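Local coordinates for protein Myo-inositol phosphohydrolase (Mitsuokella multacida, PDB 4WU3) that probably removes phosphate groups from myo-inositol phosphates such as phytate, and binds inositol-(1,3,4,5)-tetrakisphosphate, at residues S94-L102 against G127-S135; D221-Y229 against F252-K260. The protein carries 2 engineered substitutions. All blocks are in the same frame, centred on the assembly; numbering follows the deposited sequence.

Contact 1: residues S94-L102 against G127-S135; sequences SSCFSEKEL and GYLNGTAVS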
loop_
_atom_site.group_PDB
_atom_site.type_symbol
_atom_site.label_atom_id
_atom_site.label_comp_id
_atom_site.label_asym_id
_atom_site.label_seq_id
_atom_site.Cartn_x
_atom_site.Cartn_y
_atom_site.Cartn_z
ATOM N N SER A 94 14.285 -5.984 -20.207
ATOM C CA SER A 94 15.347 -5.049 -19.855
ATOM C C SER A 94 14.774 -3.794 -19.274
ATOM O O SER A 94 13.561 -3.627 -19.200
ATOM C CB SER A 94 16.154 -4.647 -21.095
ATOM O OG SER A 94 15.353 -3.874 -21.977
ATOM N N SER A 95 15.686 -2.907 -18.876
ATOM C CA SER A 95 15.385 -1.520 -18.592
ATOM C C SER A 95 14.938 -0.815 -19.860
ATOM O O SER A 95 14.982 -1.374 -20.952
ATOM C CB SER A 95 16.659 -0.820 -18.138
ATOM O OG SER A 95 17.529 -0.611 -19.255
ATOM N N CYS A 96 14.568 0.449 -19.725
ATOM C CA CYS A 96 14.319 1.232 -20.894
ATOM C C CYS A 96 15.626 1.324 -21.670
ATOM O O CYS A 96 16.694 1.049 -21.131
ATOM C CB CYS A 96 13.757 2.606 -20.525
ATOM S SG CYS A 96 14.809 3.633 -19.494
ATOM N N PHE A 97 15.520 1.691 -22.943
ATOM C CA PHE A 97 16.639 1.661 -23.875
ATOM C C PHE A 97 16.702 2.922 -24.740
ATOM O O PHE A 97 15.666 3.501 -25.120
ATOM C CB PHE A 97 16.551 0.417 -24.787
ATOM C CG PHE A 97 15.156 0.110 -25.296
ATOM C CD1 PHE A 97 14.572 0.885 -26.287
ATOM C CD2 PHE A 97 14.434 -0.965 -24.786
ATOM C CE1 PHE A 97 13.295 0.608 -26.744
ATOM C CE2 PHE A 97 13.158 -1.256 -25.250
ATOM C CZ PHE A 97 12.586 -0.466 -26.227
ATOM N N SER A 98 17.930 3.350 -25.040
ATOM C CA SER A 98 18.171 4.345 -26.075
ATOM C C SER A 98 17.964 3.694 -27.436
ATOM O O SER A 98 17.736 2.482 -27.540
ATOM C CB SER A 98 19.602 4.890 -25.983
ATOM O OG SER A 98 20.528 3.976 -26.546
ATOM N N GLU A 99 18.049 4.485 -28.492
ATOM C CA GLU A 99 17.861 3.942 -29.833
ATOM C C GLU A 99 18.949 2.920 -30.198
ATOM O O GLU A 99 18.654 1.862 -30.731
ATOM C CB GLU A 99 17.847 5.075 -30.851
ATOM C CG GLU A 99 17.406 4.646 -32.229
ATOM C CD GLU A 99 17.281 5.824 -33.176
ATOM O OE1 GLU A 99 18.051 6.792 -33.015
ATOM O OE2 GLU A 99 16.428 5.782 -34.081
ATOM N N LYS A 100 20.210 3.241 -29.922
ATOM C CA LYS A 100 21.294 2.287 -30.173
ATOM C C LYS A 100 21.158 1.021 -29.321
ATOM O O LYS A 100 21.566 -0.067 -29.738
ATOM C CB LYS A 100 22.658 2.933 -29.932
ATOM C CG LYS A 100 23.025 4.003 -30.951
ATOM C CD LYS A 100 24.445 4.510 -30.748
ATOM C CE LYS A 100 24.705 5.772 -31.556
ATOM N NZ LYS A 100 24.571 5.502 -33.004
ATOM N N GLU A 101 20.588 1.144 -28.125
ATOM C CA GLU A 101 20.375 -0.051 -27.300
ATOM C C GLU A 101 19.259 -0.912 -27.889
ATOM O O GLU A 101 19.329 -2.139 -27.857
ATOM C CB GLU A 101 20.093 0.322 -25.842
ATOM C CG GLU A 101 21.307 0.924 -25.141
ATOM C CD GLU A 101 20.994 1.516 -23.781
ATOM O OE1 GLU A 101 19.875 2.052 -23.578
ATOM O OE2 GLU A 101 21.899 1.459 -22.916
ATOM N N LEU A 102 18.237 -0.276 -28.452
ATOM C CA LEU A 102 17.205 -1.039 -29.150
ATOM C C LEU A 102 17.838 -1.781 -30.328
ATOM O O LEU A 102 17.565 -2.968 -30.549
ATOM C CB LEU A 102 16.064 -0.145 -29.635
ATOM C CG LEU A 102 15.003 -0.840 -30.503
ATOM C CD1 LEU A 102 14.282 -1.939 -29.738
ATOM C CD2 LEU A 102 13.992 0.141 -31.067
ATOM N N GLY A 127 9.955 9.593 -23.931
ATOM C CA GLY A 127 10.141 9.645 -25.367
ATOM C C GLY A 127 11.610 9.713 -25.735
ATOM O O GLY A 127 12.479 9.348 -24.932
ATOM N N TYR A 128 11.877 10.183 -26.955
ATOM C CA TYR A 128 13.227 10.194 -27.503
ATOM C C TYR A 128 13.572 11.552 -28.119
ATOM O O TYR A 128 12.737 12.173 -28.794
ATOM C CB TYR A 128 13.392 9.060 -28.522
ATOM C CG TYR A 128 13.360 7.686 -27.871
ATOM C CD1 TYR A 128 12.155 7.033 -27.637
ATOM C CD2 TYR A 128 14.533 7.061 -27.461
ATOM C CE1 TYR A 128 12.127 5.801 -27.021
ATOM C CE2 TYR A 128 14.513 5.829 -26.844
ATOM C CZ TYR A 128 13.303 5.202 -26.621
ATOM O OH TYR A 128 13.265 3.963 -25.989
ATOM N N LEU A 129 14.789 12.016 -27.823
ATOM C CA LEU A 129 15.408 13.146 -28.510
ATOM C C LEU A 129 16.598 12.613 -29.284
ATOM O O LEU A 129 17.616 12.246 -28.695
ATOM C CB LEU A 129 15.889 14.195 -27.515
ATOM C CG LEU A 129 14.823 14.778 -26.596
ATOM C CD1 LEU A 129 15.450 15.814 -25.679
ATOM C CD2 LEU A 129 13.700 15.399 -27.414
ATOM N N ASN A 130 16.470 12.577 -30.606
ATOM C CA ASN A 130 17.312 11.711 -31.433
ATOM C C ASN A 130 17.259 10.298 -30.843
ATOM O O ASN A 130 16.172 9.745 -30.689
ATOM C CB ASN A 130 18.734 12.267 -31.547
ATOM C CG ASN A 130 18.809 13.471 -32.474
ATOM O OD1 ASN A 130 17.782 13.955 -32.969
ATOM N ND2 ASN A 130 20.023 13.964 -32.712
ATOM N N GLY A 131 18.399 9.719 -30.487
ATOM C CA GLY A 131 18.407 8.386 -29.899
ATOM C C GLY A 131 18.381 8.345 -28.372
ATOM O O GLY A 131 18.280 7.276 -27.783
ATOM N N THR A 132 18.479 9.507 -27.731
ATOM C CA THR A 132 18.534 9.578 -26.280
ATOM C C THR A 132 17.138 9.439 -25.670
ATOM O O THR A 132 16.189 10.105 -26.100
ATOM C CB THR A 132 19.115 10.918 -25.797
ATOM O OG1 THR A 132 20.395 11.159 -26.407
ATOM C CG2 THR A 132 19.257 10.903 -24.273
ATOM N N ALA A 133 17.010 8.570 -24.673
ATOM C CA ALA A 133 15.726 8.379 -24.017
ATOM C C ALA A 133 15.593 9.348 -22.869
ATOM O O ALA A 133 16.479 9.463 -22.025
ATOM C CB ALA A 133 15.562 6.951 -23.521
ATOM N N VAL A 134 14.461 10.038 -22.848
ATOM C CA VAL A 134 14.158 10.996 -21.793
ATOM C C VAL A 134 12.771 10.737 -21.224
ATOM O O VAL A 134 11.930 10.103 -21.864
ATOM C CB VAL A 134 14.200 12.429 -22.335
ATOM C CG1 VAL A 134 15.550 12.703 -22.967
ATOM C CG2 VAL A 134 13.078 12.639 -23.340
ATOM N N SER A 135 12.526 11.237 -20.021
ATOM C CA SER A 135 11.214 11.076 -19.405
ATOM C C SER A 135 10.953 12.206 -18.436
ATOM O O SER A 135 11.869 12.884 -18.018
ATOM C CB SER A 135 11.111 9.731 -18.667
ATOM O OG SER A 135 11.929 9.718 -17.509
HETATM O O HOH W 1 12.843 1.875 -23.997
#
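Tyr128 OH donates to Phe97 O over 2.6 Å, nearly along the C=O axis. The acceptor lies at the edge of the tyrosine ring, in its plane. Water 1 donates to the same hydroxyl at 2.9 Å and accepts from Phe97 N, so the phenol is gripped twice. The Phe97 and Tyr128 side chains cross obliquely, with Phe97 CD1 3.4 Å from Tyr128 OH. Ala133 CB packs against Phe97 O from the neighbouring strand. Here a beta hairpin, strands 126-129 and 132-137 joined by a type II' turn from Leu129 to Thr132, meets the N-terminus of helix 99-108. Ser98 is the N-cap and forms a capping box with Glu101; its OG also bonds Asp56. Glu99 N donates to Gly131 O at 2.9 Å with an N-H...O angle of 165°. Gly131 CA sits 3.5 Å from Glu99 CB, so a side chain at Gly131 would run into it. Glu99 CG is anti to the backbone N (chi1 -169°), which lays the extended chain along the turn, OE1 3.5 Å from Gly131 CA. The packing is looser at its partly exposed end, where OE2 salt-bridges Arg193. Asn130, also partly exposed, turns its OD1 to Asn190 N.

Contact 2: residues D221-Y229 against F252-K260; sequences DVDKFLEFY and FMVMHDILK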
loop_
_atom_site.group_PDB
_atom_site.type_symbol
_atom_site.label_atom_id
_atom_site.label_comp_id
_atom_site.label_asym_id
_atom_site.label_seq_id
_atom_site.Cartn_x
_atom_site.Cartn_y
_atom_site.Cartn_z
ATOM N N ASP A 221 -5.799 -3.589 -16.840
ATOM C CA ASP A 221 -4.546 -3.632 -17.603
ATOM C C ASP A 221 -4.035 -5.060 -17.829
ATOM O O ASP A 221 -3.423 -5.366 -18.854
ATOM C CB ASP A 221 -3.470 -2.814 -16.893
ATOM C CG ASP A 221 -3.579 -1.332 -17.188
ATOM O OD1 ASP A 221 -3.948 -0.980 -18.325
ATOM O OD2 ASP A 221 -3.284 -0.517 -16.294
ATOM N N VAL A 222 -4.277 -5.931 -16.860
ATOM C CA VAL A 222 -4.072 -7.346 -17.077
ATOM C C VAL A 222 -5.001 -7.793 -18.213
ATOM O O VAL A 222 -4.558 -8.452 -19.142
ATOM C CB VAL A 222 -4.333 -8.167 -15.799
ATOM C CG1 VAL A 222 -4.145 -9.658 -16.066
ATOM C CG2 VAL A 222 -3.417 -7.710 -14.676
ATOM N N ASP A 223 -6.278 -7.412 -18.163
ATOM C CA ASP A 223 -7.218 -7.822 -19.223
ATOM C C ASP A 223 -6.740 -7.358 -20.604
ATOM O O ASP A 223 -6.845 -8.081 -21.608
ATOM C CB ASP A 223 -8.615 -7.229 -18.990
ATOM C CG ASP A 223 -9.454 -8.016 -17.979
ATOM O OD1 ASP A 223 -8.998 -9.040 -17.430
ATOM O OD2 ASP A 223 -10.601 -7.589 -17.739
ATOM N N LYS A 224 -6.253 -6.122 -20.644
ATOM C CA LYS A 224 -5.788 -5.525 -21.874
ATOM C C LYS A 224 -4.584 -6.285 -22.415
ATOM O O LYS A 224 -4.522 -6.582 -23.608
ATOM C CB LYS A 224 -5.442 -4.052 -21.655
ATOM C CG LYS A 224 -4.973 -3.372 -22.921
ATOM C CD LYS A 224 -4.584 -1.921 -22.698
ATOM C CE LYS A 224 -4.336 -1.243 -24.041
ATOM N NZ LYS A 224 -3.306 -0.178 -23.926
ATOM N N PHE A 225 -3.642 -6.623 -21.537
ATOM C CA PHE A 225 -2.487 -7.424 -21.940
ATOM C C PHE A 225 -2.891 -8.787 -22.507
ATOM O O PHE A 225 -2.366 -9.209 -23.539
ATOM C CB PHE A 225 -1.525 -7.644 -20.777
ATOM C CG PHE A 225 -0.431 -8.609 -21.100
ATOM C CD1 PHE A 225 0.631 -8.220 -21.900
ATOM C CD2 PHE A 225 -0.478 -9.914 -20.639
ATOM C CE1 PHE A 225 1.637 -9.115 -22.215
ATOM C CE2 PHE A 225 0.520 -10.812 -20.951
ATOM C CZ PHE A 225 1.579 -10.412 -21.733
ATOM N N LEU A 226 -3.804 -9.472 -21.825
ATOM C CA LEU A 226 -4.263 -10.805 -22.239
ATOM C C LEU A 226 -4.948 -10.815 -23.604
ATOM O O LEU A 226 -4.731 -11.718 -24.424
ATOM C CB LEU A 226 -5.198 -11.395 -21.190
ATOM C CG LEU A 226 -4.460 -11.798 -19.921
ATOM C CD1 LEU A 226 -5.412 -12.182 -18.796
ATOM C CD2 LEU A 226 -3.499 -12.931 -20.236
ATOM N N GLU A 227 -5.756 -9.803 -23.860
ATOM C CA GLU A 227 -6.387 -9.683 -25.164
ATOM C C GLU A 227 -5.337 -9.397 -26.262
ATOM O O GLU A 227 -5.447 -9.914 -27.373
ATOM C CB GLU A 227 -7.497 -8.631 -25.141
ATOM C CG GLU A 227 -8.681 -9.032 -24.265
ATOM C CD GLU A 227 -9.367 -10.345 -24.677
ATOM O OE1 GLU A 227 -9.768 -10.485 -25.866
ATOM O OE2 GLU A 227 -9.539 -11.229 -23.786
ATOM N N PHE A 228 -4.309 -8.612 -25.951
ATOM C CA PHE A 228 -3.162 -8.467 -26.857
ATOM C C PHE A 228 -2.423 -9.797 -27.036
ATOM O O PHE A 228 -2.056 -10.199 -28.148
ATOM C CB PHE A 228 -2.211 -7.416 -26.288
ATOM C CG PHE A 228 -0.798 -7.497 -26.805
ATOM C CD1 PHE A 228 -0.469 -7.020 -28.069
ATOM C CD2 PHE A 228 0.220 -7.994 -25.999
ATOM C CE1 PHE A 228 0.841 -7.074 -28.528
ATOM C CE2 PHE A 228 1.535 -8.031 -26.448
ATOM C CZ PHE A 228 1.842 -7.576 -27.717
ATOM N N TYR A 229 -2.191 -10.481 -25.926
ATOM C CA TYR A 229 -1.437 -11.721 -25.949
ATOM C C TYR A 229 -2.112 -12.761 -26.831
ATOM O O TYR A 229 -1.463 -13.440 -27.631
ATOM C CB TYR A 229 -1.279 -12.261 -24.530
ATOM C CG TYR A 229 -0.525 -13.568 -24.453
ATOM C CD1 TYR A 229 0.864 -13.591 -24.426
ATOM C CD2 TYR A 229 -1.198 -14.774 -24.402
ATOM C CE1 TYR A 229 1.556 -14.784 -24.343
ATOM C CE2 TYR A 229 -0.512 -15.971 -24.332
ATOM C CZ TYR A 229 0.862 -15.970 -24.306
ATOM O OH TYR A 229 1.553 -17.162 -24.220
ATOM N N PHE A 252 5.950 -8.989 -15.324
ATOM C CA PHE A 252 5.460 -9.442 -16.619
ATOM C C PHE A 252 6.248 -10.589 -17.235
ATOM O O PHE A 252 5.697 -11.353 -18.033
ATOM C CB PHE A 252 5.312 -8.291 -17.601
ATOM C CG PHE A 252 4.031 -7.566 -17.441
ATOM C CD1 PHE A 252 3.840 -6.736 -16.363
ATOM C CD2 PHE A 252 2.998 -7.746 -18.343
ATOM C CE1 PHE A 252 2.635 -6.081 -16.187
ATOM C CE2 PHE A 252 1.792 -7.107 -18.174
ATOM C CZ PHE A 252 1.614 -6.277 -17.096
ATOM N N MET A 253 7.513 -10.719 -16.860
ATOM C CA MET A 253 8.313 -11.883 -17.240
ATOM C C MET A 253 7.776 -13.128 -16.545
ATOM O O MET A 253 7.721 -14.213 -17.140
ATOM C CB MET A 253 9.782 -11.673 -16.873
ATOM C CG MET A 253 10.540 -10.833 -17.886
ATOM S SD MET A 253 10.680 -11.651 -19.489
ATOM C CE MET A 253 12.086 -12.719 -19.184
ATOM N N VAL A 254 7.379 -12.953 -15.283
ATOM C CA VAL A 254 6.717 -14.003 -14.504
ATOM C C VAL A 254 5.345 -14.356 -15.083
ATOM O O VAL A 254 5.019 -15.533 -15.209
ATOM C CB VAL A 254 6.570 -13.595 -13.026
ATOM C CG1 VAL A 254 5.571 -14.486 -12.303
ATOM C CG2 VAL A 254 7.923 -13.661 -12.339
ATOM N N MET A 255 4.546 -13.356 -15.443
ATOM C CA MET A 255 3.271 -13.618 -16.128
ATOM C C MET A 255 3.459 -14.406 -17.434
ATOM O O MET A 255 2.732 -15.358 -17.714
ATOM C CB MET A 255 2.539 -12.309 -16.433
ATOM C CG MET A 255 1.990 -11.603 -15.205
ATOM S SD MET A 255 1.464 -9.914 -15.572
ATOM C CE MET A 255 0.091 -10.213 -16.694
ATOM N N HIS A 256 4.434 -13.998 -18.234
ATOM C CA HIS A 256 4.736 -14.674 -19.493
ATOM C C HIS A 256 5.073 -16.147 -19.248
ATOM O O HIS A 256 4.505 -17.039 -19.880
ATOM C CB HIS A 256 5.906 -13.958 -20.186
ATOM C CG HIS A 256 6.112 -14.350 -21.618
ATOM N ND1 HIS A 256 5.566 -13.647 -22.672
ATOM C CD2 HIS A 256 6.815 -15.364 -22.170
ATOM C CE1 HIS A 256 5.917 -14.219 -23.811
ATOM N NE2 HIS A 256 6.683 -15.258 -23.533
ATOM N N ASP A 257 5.997 -16.387 -18.320
ATOM C CA ASP A 257 6.435 -17.738 -17.973
ATOM C C ASP A 257 5.209 -18.562 -17.566
ATOM O O ASP A 257 5.036 -19.700 -17.995
ATOM C CB ASP A 257 7.450 -17.659 -16.833
ATOM C CG ASP A 257 8.267 -18.930 -16.662
ATOM O OD1 ASP A 257 7.825 -20.012 -17.099
ATOM O OD2 ASP A 257 9.357 -18.852 -16.058
ATOM N N ILE A 258 4.338 -17.965 -16.756
ATOM C CA ILE A 258 3.124 -18.632 -16.302
ATOM C C ILE A 258 2.182 -18.995 -17.460
ATOM O O ILE A 258 1.630 -20.097 -17.513
ATOM C CB ILE A 258 2.371 -17.732 -15.301
ATOM C CG1 ILE A 258 3.055 -17.782 -13.925
ATOM C CG2 ILE A 258 0.911 -18.138 -15.217
ATOM C CD1 ILE A 258 2.683 -16.625 -13.022
ATOM N N LEU A 259 1.992 -18.060 -18.382
ATOM C CA LEU A 259 1.151 -18.300 -19.562
ATOM C C LEU A 259 1.681 -19.445 -20.433
ATOM O O LEU A 259 0.904 -20.159 -21.068
ATOM C CB LEU A 259 1.042 -17.033 -20.402
ATOM C CG LEU A 259 0.083 -15.968 -19.875
ATOM C CD1 LEU A 259 0.331 -14.630 -20.552
ATOM C CD2 LEU A 259 -1.360 -16.424 -20.068
ATOM N N LYS A 260 2.995 -19.617 -20.463
ATOM C CA LYS A 260 3.596 -20.690 -21.242
ATOM C C LYS A 260 3.712 -22.004 -20.463
ATOM O O LYS A 260 3.674 -23.066 -21.051
ATOM C CB LYS A 260 4.997 -20.292 -21.709
ATOM C CG LYS A 260 5.051 -19.078 -22.603
ATOM C CD LYS A 260 4.417 -19.359 -23.943
ATOM C CE LYS A 260 4.612 -18.164 -24.858
ATOM N NZ LYS A 260 4.151 -18.428 -26.250
#
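Leu259 CD1 sits over the centre of the Tyr229 ring, 3.8 Å from its centroid and almost on the ring normal. This is a CH-pi contact. Tyr229 CG is anti to the backbone N (chi1 179°), which carries the ring out toward helix 247-261 and lays one face against the leucine. Leu259 uses both branches: CD1 also reaches the edge of the Phe225 ring, with CE2 at 3.8 Å, while CD2 meets Leu226 CD2 at 4.1 Å. One face of the Phe225 ring takes the edge of Phe252 in a T-shaped pair, with planes at 87° and centroids 5.4 Å apart. Phe252 CE2 is the touching atom. Met255 is bent at chi3 (65°), which brings CE to 4.0 Å from Phe225 CD2 and also near Val222 CG1, while its SD sits over the centre of the Phe252 ring. At the far end, the Tyr229 ring edge faces His256 CE1, and Tyr229 OH lies 3.3 Å from Lys260 CE. Both His256 nitrogens are bonded away from this interface, to Tyr240 OH and Met89 O. Replacing Tyr229 with an alanine would probably leave Leu259 CD1 without its aromatic face and open a gap beside the Lys260 chain. The segment axes stay 12.8 Å apart at their closest, a wide spacing bridged by large side chains. Both helices pack against the mixed five-stranded sheet of a PTP-like phosphatase domain, where Phe225 and Phe252 touch Tyr240 of strand 237-241. The contact is held by ring and methyl packing, without hydrogen bonds between the segments, so its fit probably depends on side-chain shape.

In the fold
Contacts 1 and 2 are both largely buried, but their chemistry differs. Contact 1 joins a hairpin of the four-stranded antiparallel sheet to a loop and a helix start, and relies on hydrogen bonds to backbone groups, with a water among them. Contact 2 joins segments of two helices through apolar and aromatic side chains. Each has a more open margin, at Glu99 and Asn130 in the first and at exposed Lys260, beside the Tyr229 hydroxyl, in the second. Their centres are 24 Å apart and their nearest atoms about 7 Å apart, without touching. Strand 237-241 is one element both contacts touch: Tyr240 bonds the backbone of Ser94 and touches Phe225 and Phe252.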